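Local coordinates for protein copper-transporting ATPase RAN1 (Arabidopsis thaliana, PDB 3DXS) that probably pumps copper across a membrane at the cost of ATP, its amino-terminal ferredoxin-like domain binding metal through a CxxC motif, at residues V27-K32 with V45-V51. The protein carries 1 engineered substitution. Numbering follows the deposited sequence.
Sequences VNGVFK and VFDPNLV
Phe-31 and Val-45 run alongside each other in the same direction at the open end of the hairpin formed by strands 30-36 and 41-46, with CD2 of the Phe-31 ring 4.0 Å from CG1 of Val-45. What brings them together is a classic beta bulge, in which Phe-31 and Lys-32 both face Val-45. The carbonyl oxygen of Val-45 accepts two hydrogen bonds, a short one from the N of Phe-31 (2.8 Å) and a longer one from the N of Lys-32 (3.3 Å), while Val-45 N donates back to Lys-32 O. The extra residue puts the phenyl group on the same surface as Val-45, where Met-1 touches both.

Beyond the bulge, Val-30 pairs with Phe-46 on the sheet face that carries helix 53-63. In Phe-46 a chi1 of 69° tucks CG between N and C and turns the ring from strand 30-36 toward Ile-56 of that helix. Past this pair, Gly-29 takes the third position of a type II turn, Val-27 to Val-30, that Val-30 N closes on Val-27 O, and Gly-29 O takes the N-H of Asp-47 at 2.9 Å. CB of Leu-50 packs directly on Gly-29 CA at 3.7 Å, with Leu-50 CD1 also near it. Val-51 spreads its two methyls: CG1 lies over the Gly-29 carbonyl carbon, and CG2, anti to its own N, meets CG1 of Val-27 at 3.7 Å, the two side chains set roughly perpendicular.

Main-chain bonds thus set the register, including its one-residue slip, while small apolar contacts join the turn between helix 14-25 and strand 30-36 to the loop between strand 41-46 and helix 53-63 in this ferredoxin-like domain.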
loop_
_atom_site.group_PDB
_atom_site.type_symbol
_atom_site.label_atom_id
_atom_site.label_comp_id
_atom_site.label_asym_id
_atom_site.label_seq_id
_atom_site.Cartn_x
_atom_site.Cartn_y
_atom_site.Cartn_z
ATOM N N VAL A 27 8.488 1.306 4.130
ATOM C CA VAL A 27 9.112 0.645 2.972
ATOM C C VAL A 27 10.041 1.637 2.272
ATOM O O VAL A 27 9.610 2.668 1.789
ATOM C CB VAL A 27 8.055 0.102 1.973
ATOM C CG1 VAL A 27 8.707 -0.502 0.727
ATOM C CG2 VAL A 27 7.167 -0.934 2.636
ATOM N N ASN A 28 11.329 1.321 2.243
ATOM C CA ASN A 28 12.302 2.219 1.580
ATOM C C ASN A 28 11.909 2.417 0.132
ATOM O O ASN A 28 11.726 1.464 -0.602
ATOM C CB ASN A 28 13.734 1.664 1.640
ATOM C CG ASN A 28 14.772 2.679 1.193
ATOM O OD1 ASN A 28 15.569 2.420 0.280
ATOM N ND2 ASN A 28 14.769 3.842 1.829
ATOM N N GLY A 29 11.769 3.675 -0.248
ATOM C CA GLY A 29 11.391 4.065 -1.610
ATOM C C GLY A 29 9.956 4.540 -1.753
ATOM O O GLY A 29 9.575 5.138 -2.758
ATOM N N VAL A 30 9.148 4.253 -0.748
ATOM C CA VAL A 30 7.771 4.769 -0.727
ATOM C C VAL A 30 7.771 6.212 -0.258
ATOM O O VAL A 30 8.282 6.533 0.822
ATOM C CB VAL A 30 6.835 3.904 0.149
ATOM C CG1 VAL A 30 5.492 4.601 0.373
ATOM C CG2 VAL A 30 6.663 2.547 -0.503
ATOM N N PHE A 31 7.193 7.075 -1.091
ATOM C CA PHE A 31 7.141 8.522 -0.820
ATOM C C PHE A 31 5.859 8.926 -0.122
ATOM O O PHE A 31 5.866 9.750 0.789
ATOM C CB PHE A 31 7.322 9.340 -2.109
ATOM C CG PHE A 31 7.077 10.814 -1.930
ATOM C CD1 PHE A 31 8.040 11.619 -1.334
ATOM C CD2 PHE A 31 5.887 11.402 -2.341
ATOM C CE1 PHE A 31 7.825 12.982 -1.150
ATOM C CE2 PHE A 31 5.667 12.767 -2.164
ATOM C CZ PHE A 31 6.639 13.556 -1.566
ATOM N N LYS A 32 4.760 8.324 -0.552
ATOM C CA LYS A 32 3.438 8.620 0.019
ATOM C C LYS A 32 2.527 7.408 -0.055
ATOM O O LYS A 32 2.526 6.665 -1.024
ATOM C CB LYS A 32 2.776 9.797 -0.715
ATOM C CG LYS A 32 1.657 10.494 0.062
ATOM C CD LYS A 32 1.171 11.730 -0.699
ATOM C CE LYS A 32 0.208 12.589 0.116
ATOM N NZ LYS A 32 -0.229 13.794 -0.636
ATOM N N VAL A 45 2.698 6.086 -3.861
ATOM C CA VAL A 45 3.673 6.809 -4.684
ATOM C C VAL A 45 5.061 6.347 -4.272
ATOM O O VAL A 45 5.413 6.401 -3.101
ATOM C CB VAL A 45 3.542 8.328 -4.520
ATOM C CG1 VAL A 45 4.596 9.034 -5.348
ATOM C CG2 VAL A 45 2.130 8.803 -4.927
ATOM N N PHE A 46 5.808 5.829 -5.236
ATOM C CA PHE A 46 7.082 5.167 -4.937
ATOM C C PHE A 46 8.122 5.380 -6.027
ATOM O O PHE A 46 7.803 5.658 -7.175
ATOM C CB PHE A 46 6.873 3.652 -4.718
ATOM C CG PHE A 46 6.483 2.890 -5.981
ATOM C CD1 PHE A 46 5.173 2.848 -6.396
ATOM C CD2 PHE A 46 7.422 2.222 -6.738
ATOM C CE1 PHE A 46 4.818 2.170 -7.551
ATOM C CE2 PHE A 46 7.067 1.531 -7.879
ATOM C CZ PHE A 46 5.766 1.508 -8.282
ATOM N N ASP A 47 9.363 5.221 -5.605
ATOM C CA ASP A 47 10.541 5.324 -6.485
ATOM C C ASP A 47 10.923 3.919 -6.961
ATOM O O ASP A 47 11.422 3.123 -6.168
ATOM C CB ASP A 47 11.713 5.952 -5.714
ATOM C CG ASP A 47 13.020 5.925 -6.486
ATOM O OD1 ASP A 47 13.040 5.453 -7.636
ATOM O OD2 ASP A 47 14.035 6.372 -5.920
ATOM N N PRO A 48 10.657 3.590 -8.236
ATOM C CA PRO A 48 10.876 2.235 -8.747
ATOM C C PRO A 48 12.326 1.786 -8.723
ATOM O O PRO A 48 12.612 0.602 -8.868
ATOM C CB PRO A 48 10.354 2.289 -10.189
ATOM C CG PRO A 48 10.095 3.682 -10.484
ATOM C CD PRO A 48 10.022 4.467 -9.231
ATOM N N ASN A 49 13.225 2.728 -8.481
ATOM C CA ASN A 49 14.652 2.378 -8.357
ATOM C C ASN A 49 14.901 1.678 -7.038
ATOM O O ASN A 49 15.857 0.929 -6.888
ATOM C CB ASN A 49 15.574 3.593 -8.472
ATOM C CG ASN A 49 15.820 4.016 -9.909
ATOM O OD1 ASN A 49 15.146 3.565 -10.840
ATOM N ND2 ASN A 49 16.800 4.881 -10.098
ATOM N N LEU A 50 14.010 1.932 -6.088
ATOM C CA LEU A 50 14.206 1.499 -4.690
ATOM C C LEU A 50 13.218 0.437 -4.239
ATOM O O LEU A 50 13.423 -0.252 -3.249
ATOM C CB LEU A 50 14.131 2.688 -3.733
ATOM C CG LEU A 50 15.313 3.662 -3.817
ATOM C CD1 LEU A 50 15.104 4.866 -2.899
ATOM C CD2 LEU A 50 16.607 2.929 -3.484
ATOM N N VAL A 51 12.133 0.335 -4.969
ATOM C CA VAL A 51 11.074 -0.614 -4.606
ATOM C C VAL A 51 10.133 -0.819 -5.758
ATOM O O VAL A 51 9.930 0.047 -6.594
ATOM C CB VAL A 51 10.313 -0.152 -3.319
ATOM C CG1 VAL A 51 9.557 1.149 -3.541
ATOM C CG2 VAL A 51 9.370 -1.242 -2.820
#